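PDB 2IEE: probable ABC transporter extracellular-binding protein YckB from Bacillus subtilis, which probably serves as the extracellular solute-binding component of a binding-protein-dependent ABC transport system. Local coordinates for residues 55-60 and 225-230; 48-53 and 105-110; 21-26 and 83-88. All coordinates share one frame; numbering follows the deposited sequence.

Interaction 1: residues 55-60 and 225-230; sequences REAAKR and NEALKE
Ala-57 and Ala-227, their CA atoms 5.3 Å apart, mark the crossing of helical segments 55-60 and 225-230, whose axes approach to 8.7 Å with 109° between their N-to-C directions. This is alanine-mediated helix-helix packing within the family 3 solute-binding fold, joining helix 49-60 to the late helix 218-234. The methyl of Ala-227 sits at the centre of the crossing, its CB 4.3 Å from CB of Ala-57 and 3.8 Å from CB of Arg-60, and also lies against the carbonyl O of Ala-57. Leu-228 adds CD2 beside the CB of Ala-57. Beyond the alanines, Glu-56, Arg-60 and Glu-230 form a salt-bridge network. Arg-60 bends at chi2 (-62°) and crosses the extended Glu-230 side chain obliquely. Its NE is paired with Glu-56 OE2 one turn back on its own helix, at 2.9 Å, while NH2 bonds to Ser-236 OG. An alanine in place of Arg-60 would probably leave Glu-56 and Glu-230 without the positive charge between them and the two helices without their salt bridge. That bridge is 3.0 Å from Arg-60 NH1 to Glu-230 OE2; the guanidinium and carboxylate planes are nearly parallel, but the oxygen stands 30° out of the guanidinium plane.

Interaction 2: residues 48-53 and 105-110; sequences GYEVEV and TPYKYS
Tyr-107 OH donates to Glu-50 OE2 at 2.5 Å, the shortest polar bond between segments 48-53 and 105-110. The carboxylate oxygen lies in the plane of the phenol ring, at its edge, and accepts the hydrogen bond on its anti lone pair, while the carboxylate itself is turned 67° from the ring. Glu-50 runs fully extended from the helix, and its CG packs 3.6 Å from Tyr-107 CE1. Its other oxygen, OE1, accepts from Asp-90 N, which fixes the rotation of the buried carboxylate. A second tyrosine answers in the reverse sense: Tyr-49 OH gives a 2.7 Å hydrogen bond to the backbone O of Tyr-107, in the carbonyl plane. Val-53 packs against both phenols, which themselves touch through Tyr-49 CE2 and Tyr-107 CD1. Its CG1, anti to the backbone N (chi1 169°), rests 4.1 Å above one face of the Tyr-107 ring, offset toward the rim, and its CG2 lies 3.5 Å above the plane of the Tyr-49 ring. Two tyrosine hydrogen bonds, one to a carboxylate and one to a backbone carbonyl, thus join the first turn of helix 49-60, with Gly-48 at its N-cap position, to the chain leading into strand 108-116 inside the solute-binding fold. Around them, Leu-211 of strand 197-214 and Leu-228 of helix 218-234 touch Tyr-107, and helix 236-244 brings Ser-241 to Tyr-49 and Leu-237 to Val-53.

Interaction 3: residues 21-26 and 83-88; sequences GKIVVA and QVDAAA
Lys-22 O is joined to Asp-85 OD2 through one water, which donates to both, at 2.7 Å to the carbonyl and 2.6 Å to the carboxylate. At Ile-23, CG1 lies alongside the aliphatic part of Asp-85, 3.7 Å from its CB. Val-24 then bonds through both its backbone N and its backbone O. Its N donates almost straight (174°) to Asp-85 OD2 at 2.8 Å, meeting that oxygen on the anti side; its O accepts from Asp-85 N and, weakly, from Ala-86 N. The valine side chain crosses Val-84 at about a right angle, the two CG1 methyls 3.8 Å apart. From Val-25 the two segments pair as parallel strands, over two bridges, within the parallel sheet in which strand 22-27 lies between 64-69 and 86-87, an order consistent with the type II periplasmic-binding-protein fold. Val-25 pairs with Ala-86, both facing the side of the sheet covered by helix 49-60, where Val-25 CG1 also reaches Ala-88 CB. Ala-26 pairs with Ala-87 on the face beneath helix 75-81; its N donates to Ala-86 O at 2.9 Å, and its O accepts from Ala-88 N at 2.8 Å. A side-chain carboxylate thus takes the place of a backbone acceptor ahead of the two bridges: Asp-85 receives Val-24 N, and that N-H and the water would probably help stabilise its negative charge.

How the interactions relate
From the N terminus, strand 22-27 is met first, and interaction 3 closes the earliest loop when the chain returns at 83-88. Within that loop, helix 49-60 supplies the first segments of both other contacts: 48-53 pairs with 105-110 in interaction 2, and 55-60 waits until 225-230 for interaction 1. Each pair of contacts therefore crosses along the chain, and none nests. In space they also touch. Ala-58 CB packs on Ile-23 CG2 and Glu-50 OE2 on Ala-88 CA, while Asn-225 OD1 probably accepts from Thr-105 N. Helix 49-60 is thus the shared element between the parallel sheet, strand 108-116 and helix 218-234.

Interaction 1: residues 55-60 and 225-230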
# COMPACT_ATOMS: atom_id res chain seq x y z
N ARG A 55 15.58 -1.38 1.25
CA ARG A 55 16.82 -1.21 1.99
C ARG A 55 17.59 -2.52 2.08
O ARG A 55 18.78 -2.58 1.75
CB ARG A 55 16.50 -0.67 3.40
CG ARG A 55 17.68 -0.47 4.34
CD ARG A 55 17.23 0.24 5.63
NE ARG A 55 17.12 1.69 5.45
CZ ARG A 55 16.19 2.46 5.98
NH1 ARG A 55 15.24 1.94 6.75
NH2 ARG A 55 16.21 3.77 5.76
N GLU A 56 16.90 -3.58 2.49
CA GLU A 56 17.50 -4.90 2.63
C GLU A 56 17.89 -5.48 1.27
O GLU A 56 18.95 -6.10 1.14
CB GLU A 56 16.52 -5.83 3.35
CG GLU A 56 17.04 -7.23 3.63
CD GLU A 56 18.26 -7.24 4.55
OE1 GLU A 56 18.37 -6.32 5.39
OE2 GLU A 56 19.09 -8.16 4.44
N ALA A 57 17.04 -5.30 0.27
CA ALA A 57 17.34 -5.82 -1.06
C ALA A 57 18.63 -5.17 -1.55
O ALA A 57 19.52 -5.84 -2.08
CB ALA A 57 16.19 -5.51 -2.01
N ALA A 58 18.74 -3.86 -1.37
CA ALA A 58 19.93 -3.14 -1.79
C ALA A 58 21.14 -3.67 -1.02
O ALA A 58 22.22 -3.83 -1.58
CB ALA A 58 19.76 -1.65 -1.54
N LYS A 59 20.94 -3.94 0.26
CA LYS A 59 22.02 -4.45 1.10
C LYS A 59 22.50 -5.79 0.55
O LYS A 59 23.70 -6.05 0.49
CB LYS A 59 21.56 -4.61 2.55
CG LYS A 59 22.68 -4.97 3.51
CD LYS A 59 22.18 -5.25 4.92
CE LYS A 59 23.35 -5.56 5.85
NZ LYS A 59 22.90 -5.83 7.25
N ARG A 60 21.55 -6.64 0.13
CA ARG A 60 21.89 -7.94 -0.42
C ARG A 60 22.81 -7.75 -1.63
O ARG A 60 23.61 -8.62 -1.96
CB ARG A 60 20.63 -8.70 -0.87
CG ARG A 60 19.66 -9.08 0.24
CD ARG A 60 20.29 -10.03 1.25
NE ARG A 60 19.42 -10.25 2.41
CZ ARG A 60 18.47 -11.17 2.48
NH1 ARG A 60 18.24 -11.98 1.45
NH2 ARG A 60 17.73 -11.29 3.58
N ASN A 225 15.41 -8.16 -8.60
CA ASN A 225 14.58 -9.36 -8.51
C ASN A 225 15.36 -10.52 -7.90
O ASN A 225 14.81 -11.35 -7.18
CB ASN A 225 14.05 -9.76 -9.90
CG ASN A 225 12.96 -8.83 -10.40
OD1 ASN A 225 12.56 -7.89 -9.71
ND2 ASN A 225 12.46 -9.10 -11.60
N GLU A 226 16.66 -10.57 -8.20
CA GLU A 226 17.52 -11.62 -7.67
C GLU A 226 17.56 -11.53 -6.15
O GLU A 226 17.43 -12.54 -5.46
CB GLU A 226 18.93 -11.49 -8.27
CG GLU A 226 19.10 -12.22 -9.60
CD GLU A 226 20.45 -11.95 -10.28
OE1 GLU A 226 21.49 -12.03 -9.60
OE2 GLU A 226 20.45 -11.67 -11.50
N ALA A 227 17.72 -10.32 -5.63
CA ALA A 227 17.77 -10.12 -4.18
C ALA A 227 16.39 -10.34 -3.55
O ALA A 227 16.29 -10.91 -2.46
CB ALA A 227 18.28 -8.72 -3.87
N LEU A 228 15.34 -9.89 -4.23
CA LEU A 228 13.98 -10.06 -3.72
C LEU A 228 13.60 -11.54 -3.66
O LEU A 228 12.92 -11.96 -2.72
CB LEU A 228 12.98 -9.30 -4.61
CG LEU A 228 12.91 -7.78 -4.43
CD1 LEU A 228 12.02 -7.14 -5.49
CD2 LEU A 228 12.38 -7.48 -3.04
N LYS A 229 14.04 -12.31 -4.64
CA LYS A 229 13.75 -13.74 -4.69
C LYS A 229 14.45 -14.43 -3.52
O LYS A 229 13.90 -15.32 -2.88
CB LYS A 229 14.24 -14.33 -6.02
CG LYS A 229 14.07 -15.84 -6.13
CD LYS A 229 14.43 -16.35 -7.52
CE LYS A 229 14.19 -17.85 -7.65
NZ LYS A 229 14.43 -18.35 -9.03
N GLU A 230 15.69 -14.01 -3.26
CA GLU A 230 16.48 -14.55 -2.17
C GLU A 230 15.78 -14.26 -0.84
O GLU A 230 15.77 -15.10 0.06
CB GLU A 230 17.87 -13.91 -2.19
CG GLU A 230 18.83 -14.39 -1.13
CD GLU A 230 20.17 -13.67 -1.20
OE1 GLU A 230 20.88 -13.84 -2.22
OE2 GLU A 230 20.51 -12.93 -0.25

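Interaction 2: residues 48-53 and 105-110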
# COMPACT_ATOMS: atom_id res chain seq x y z
N GLY A 48 9.21 1.63 7.31
CA GLY A 48 7.98 1.09 6.73
C GLY A 48 8.26 -0.16 5.91
O GLY A 48 9.38 -0.37 5.44
N TYR A 49 7.24 -0.99 5.72
CA TYR A 49 7.41 -2.23 4.98
C TYR A 49 8.20 -2.12 3.67
O TYR A 49 9.25 -2.74 3.53
CB TYR A 49 6.05 -2.88 4.69
CG TYR A 49 6.18 -4.14 3.86
CD1 TYR A 49 6.81 -5.27 4.37
CD2 TYR A 49 5.72 -4.17 2.55
CE1 TYR A 49 6.98 -6.40 3.59
CE2 TYR A 49 5.88 -5.30 1.76
CZ TYR A 49 6.51 -6.41 2.29
OH TYR A 49 6.68 -7.52 1.50
N GLU A 50 7.71 -1.33 2.72
CA GLU A 50 8.37 -1.19 1.42
C GLU A 50 9.77 -0.59 1.53
O GLU A 50 10.70 -1.03 0.85
CB GLU A 50 7.50 -0.36 0.47
CG GLU A 50 8.08 -0.26 -0.94
CD GLU A 50 7.14 0.39 -1.95
OE1 GLU A 50 6.22 1.12 -1.53
OE2 GLU A 50 7.34 0.18 -3.16
N VAL A 51 9.92 0.42 2.37
CA VAL A 51 11.21 1.06 2.57
C VAL A 51 12.23 0.04 3.06
O VAL A 51 13.34 -0.04 2.53
CB VAL A 51 11.09 2.22 3.60
CG1 VAL A 51 12.46 2.68 4.05
CG2 VAL A 51 10.33 3.37 2.98
N GLU A 52 11.85 -0.77 4.04
CA GLU A 52 12.76 -1.77 4.58
C GLU A 52 13.04 -2.88 3.57
O GLU A 52 14.14 -3.41 3.53
CB GLU A 52 12.20 -2.37 5.88
CG GLU A 52 12.05 -1.37 7.04
CD GLU A 52 13.33 -0.60 7.34
OE1 GLU A 52 14.43 -1.17 7.20
OE2 GLU A 52 13.23 0.59 7.73
N VAL A 53 12.04 -3.23 2.76
CA VAL A 53 12.23 -4.26 1.75
C VAL A 53 13.30 -3.82 0.76
O VAL A 53 14.17 -4.59 0.39
CB VAL A 53 10.91 -4.55 0.98
CG1 VAL A 53 11.20 -5.42 -0.24
CG2 VAL A 53 9.91 -5.25 1.90
N THR A 105 9.68 -7.79 -9.32
CA THR A 105 8.62 -8.75 -9.06
C THR A 105 7.85 -8.07 -7.92
O THR A 105 8.42 -7.25 -7.19
CB THR A 105 9.18 -10.10 -8.59
OG1 THR A 105 10.22 -9.88 -7.62
CG2 THR A 105 9.75 -10.88 -9.77
N PRO A 106 6.56 -8.37 -7.77
CA PRO A 106 5.78 -7.73 -6.70
C PRO A 106 6.17 -8.21 -5.30
O PRO A 106 6.60 -9.35 -5.12
CB PRO A 106 4.34 -8.12 -7.03
CG PRO A 106 4.38 -8.51 -8.51
CD PRO A 106 5.70 -9.22 -8.60
N TYR A 107 6.04 -7.33 -4.31
CA TYR A 107 6.34 -7.71 -2.93
C TYR A 107 5.16 -7.44 -1.99
O TYR A 107 5.29 -7.51 -0.76
CB TYR A 107 7.62 -7.04 -2.42
CG TYR A 107 7.90 -5.63 -2.88
CD1 TYR A 107 7.14 -4.56 -2.42
CD2 TYR A 107 8.97 -5.36 -3.73
CE1 TYR A 107 7.45 -3.25 -2.78
CE2 TYR A 107 9.29 -4.05 -4.10
CZ TYR A 107 8.52 -3.00 -3.62
OH TYR A 107 8.83 -1.70 -3.96
N LYS A 108 4.00 -7.13 -2.57
CA LYS A 108 2.78 -6.91 -1.80
C LYS A 108 1.56 -7.13 -2.69
O LYS A 108 1.49 -6.61 -3.80
CB LYS A 108 2.73 -5.50 -1.19
CG LYS A 108 1.46 -5.26 -0.36
CD LYS A 108 1.63 -4.16 0.69
CE LYS A 108 1.60 -2.76 0.09
NZ LYS A 108 0.27 -2.42 -0.48
N TYR A 109 0.62 -7.92 -2.18
CA TYR A 109 -0.61 -8.21 -2.89
C TYR A 109 -1.75 -7.85 -1.94
O TYR A 109 -1.69 -8.17 -0.75
CB TYR A 109 -0.69 -9.69 -3.26
CG TYR A 109 0.45 -10.18 -4.14
CD1 TYR A 109 1.73 -10.36 -3.62
CD2 TYR A 109 0.23 -10.45 -5.48
CE1 TYR A 109 2.77 -10.81 -4.42
CE2 TYR A 109 1.28 -10.91 -6.30
CZ TYR A 109 2.54 -11.08 -5.76
OH TYR A 109 3.56 -11.53 -6.56
N SER A 110 -2.77 -7.19 -2.45
CA SER A 110 -3.88 -6.80 -1.61
C SER A 110 -5.12 -6.58 -2.46
O SER A 110 -5.15 -6.92 -3.65
CB SER A 110 -3.52 -5.53 -0.84
OG SER A 110 -4.49 -5.23 0.15

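Interaction 3: residues 21-26 and 83-88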
# COMPACT_ATOMS: atom_id res chain seq x y z
N GLY A 21 28.02 2.47 -5.37
CA GLY A 21 27.73 1.71 -4.17
C GLY A 21 26.45 2.19 -3.49
O GLY A 21 26.16 1.81 -2.36
N LYS A 22 25.69 3.03 -4.19
CA LYS A 22 24.44 3.55 -3.65
C LYS A 22 23.35 3.66 -4.70
O LYS A 22 23.62 4.01 -5.85
CB LYS A 22 24.66 4.94 -3.01
CG LYS A 22 25.56 4.92 -1.78
CD LYS A 22 25.80 6.32 -1.22
CE LYS A 22 24.55 6.92 -0.58
NZ LYS A 22 24.84 8.18 0.15
N ILE A 23 22.13 3.34 -4.31
CA ILE A 23 20.98 3.42 -5.21
C ILE A 23 20.07 4.51 -4.67
O ILE A 23 19.75 4.52 -3.48
CB ILE A 23 20.21 2.08 -5.27
CG1 ILE A 23 19.01 2.22 -6.20
CG2 ILE A 23 19.75 1.67 -3.87
CD1 ILE A 23 18.30 0.90 -6.47
N VAL A 24 19.66 5.42 -5.54
CA VAL A 24 18.79 6.52 -5.15
C VAL A 24 17.34 6.09 -5.35
O VAL A 24 16.96 5.70 -6.46
CB VAL A 24 19.07 7.78 -6.00
CG1 VAL A 24 18.27 8.95 -5.49
CG2 VAL A 24 20.56 8.10 -5.96
N VAL A 25 16.54 6.16 -4.30
CA VAL A 25 15.15 5.72 -4.40
C VAL A 25 14.17 6.76 -3.88
O VAL A 25 14.31 7.28 -2.77
CB VAL A 25 14.93 4.40 -3.62
CG1 VAL A 25 13.53 3.86 -3.89
CG2 VAL A 25 15.98 3.38 -4.01
N ALA A 26 13.16 7.05 -4.69
CA ALA A 26 12.14 8.01 -4.31
C ALA A 26 11.02 7.30 -3.55
O ALA A 26 10.66 6.17 -3.87
CB ALA A 26 11.57 8.70 -5.54
N GLN A 83 16.70 11.23 -12.49
CA GLN A 83 16.87 11.94 -11.23
C GLN A 83 17.09 10.93 -10.11
O GLN A 83 17.92 11.13 -9.22
CB GLN A 83 15.63 12.78 -10.95
CG GLN A 83 15.78 13.78 -9.82
CD GLN A 83 14.51 14.58 -9.59
OE1 GLN A 83 13.96 15.18 -10.52
NE2 GLN A 83 14.03 14.61 -8.34
N VAL A 84 16.34 9.84 -10.16
CA VAL A 84 16.45 8.78 -9.16
C VAL A 84 16.58 7.47 -9.92
O VAL A 84 16.24 7.40 -11.10
CB VAL A 84 15.21 8.73 -8.27
CG1 VAL A 84 15.12 9.98 -7.42
CG2 VAL A 84 13.97 8.58 -9.13
N ASP A 85 17.07 6.43 -9.25
CA ASP A 85 17.23 5.12 -9.88
C ASP A 85 15.95 4.30 -9.84
O ASP A 85 15.76 3.38 -10.65
CB ASP A 85 18.35 4.33 -9.19
CG ASP A 85 19.69 5.05 -9.24
OD1 ASP A 85 20.07 5.53 -10.32
OD2 ASP A 85 20.36 5.12 -8.19
N ALA A 86 15.07 4.61 -8.90
CA ALA A 86 13.83 3.88 -8.78
C ALA A 86 12.87 4.61 -7.86
O ALA A 86 13.26 5.55 -7.16
CB ALA A 86 14.10 2.48 -8.23
N ALA A 87 11.62 4.18 -7.86
CA ALA A 87 10.59 4.77 -7.02
C ALA A 87 9.87 3.64 -6.28
O ALA A 87 9.45 2.65 -6.89
CB ALA A 87 9.61 5.56 -7.87
N ALA A 88 9.75 3.79 -4.96
CA ALA A 88 9.08 2.80 -4.12
C ALA A 88 8.03 3.55 -3.32
O ALA A 88 8.33 4.18 -2.31
CB ALA A 88 10.09 2.15 -3.18
O HOH W 1 22.85 5.73 -7.75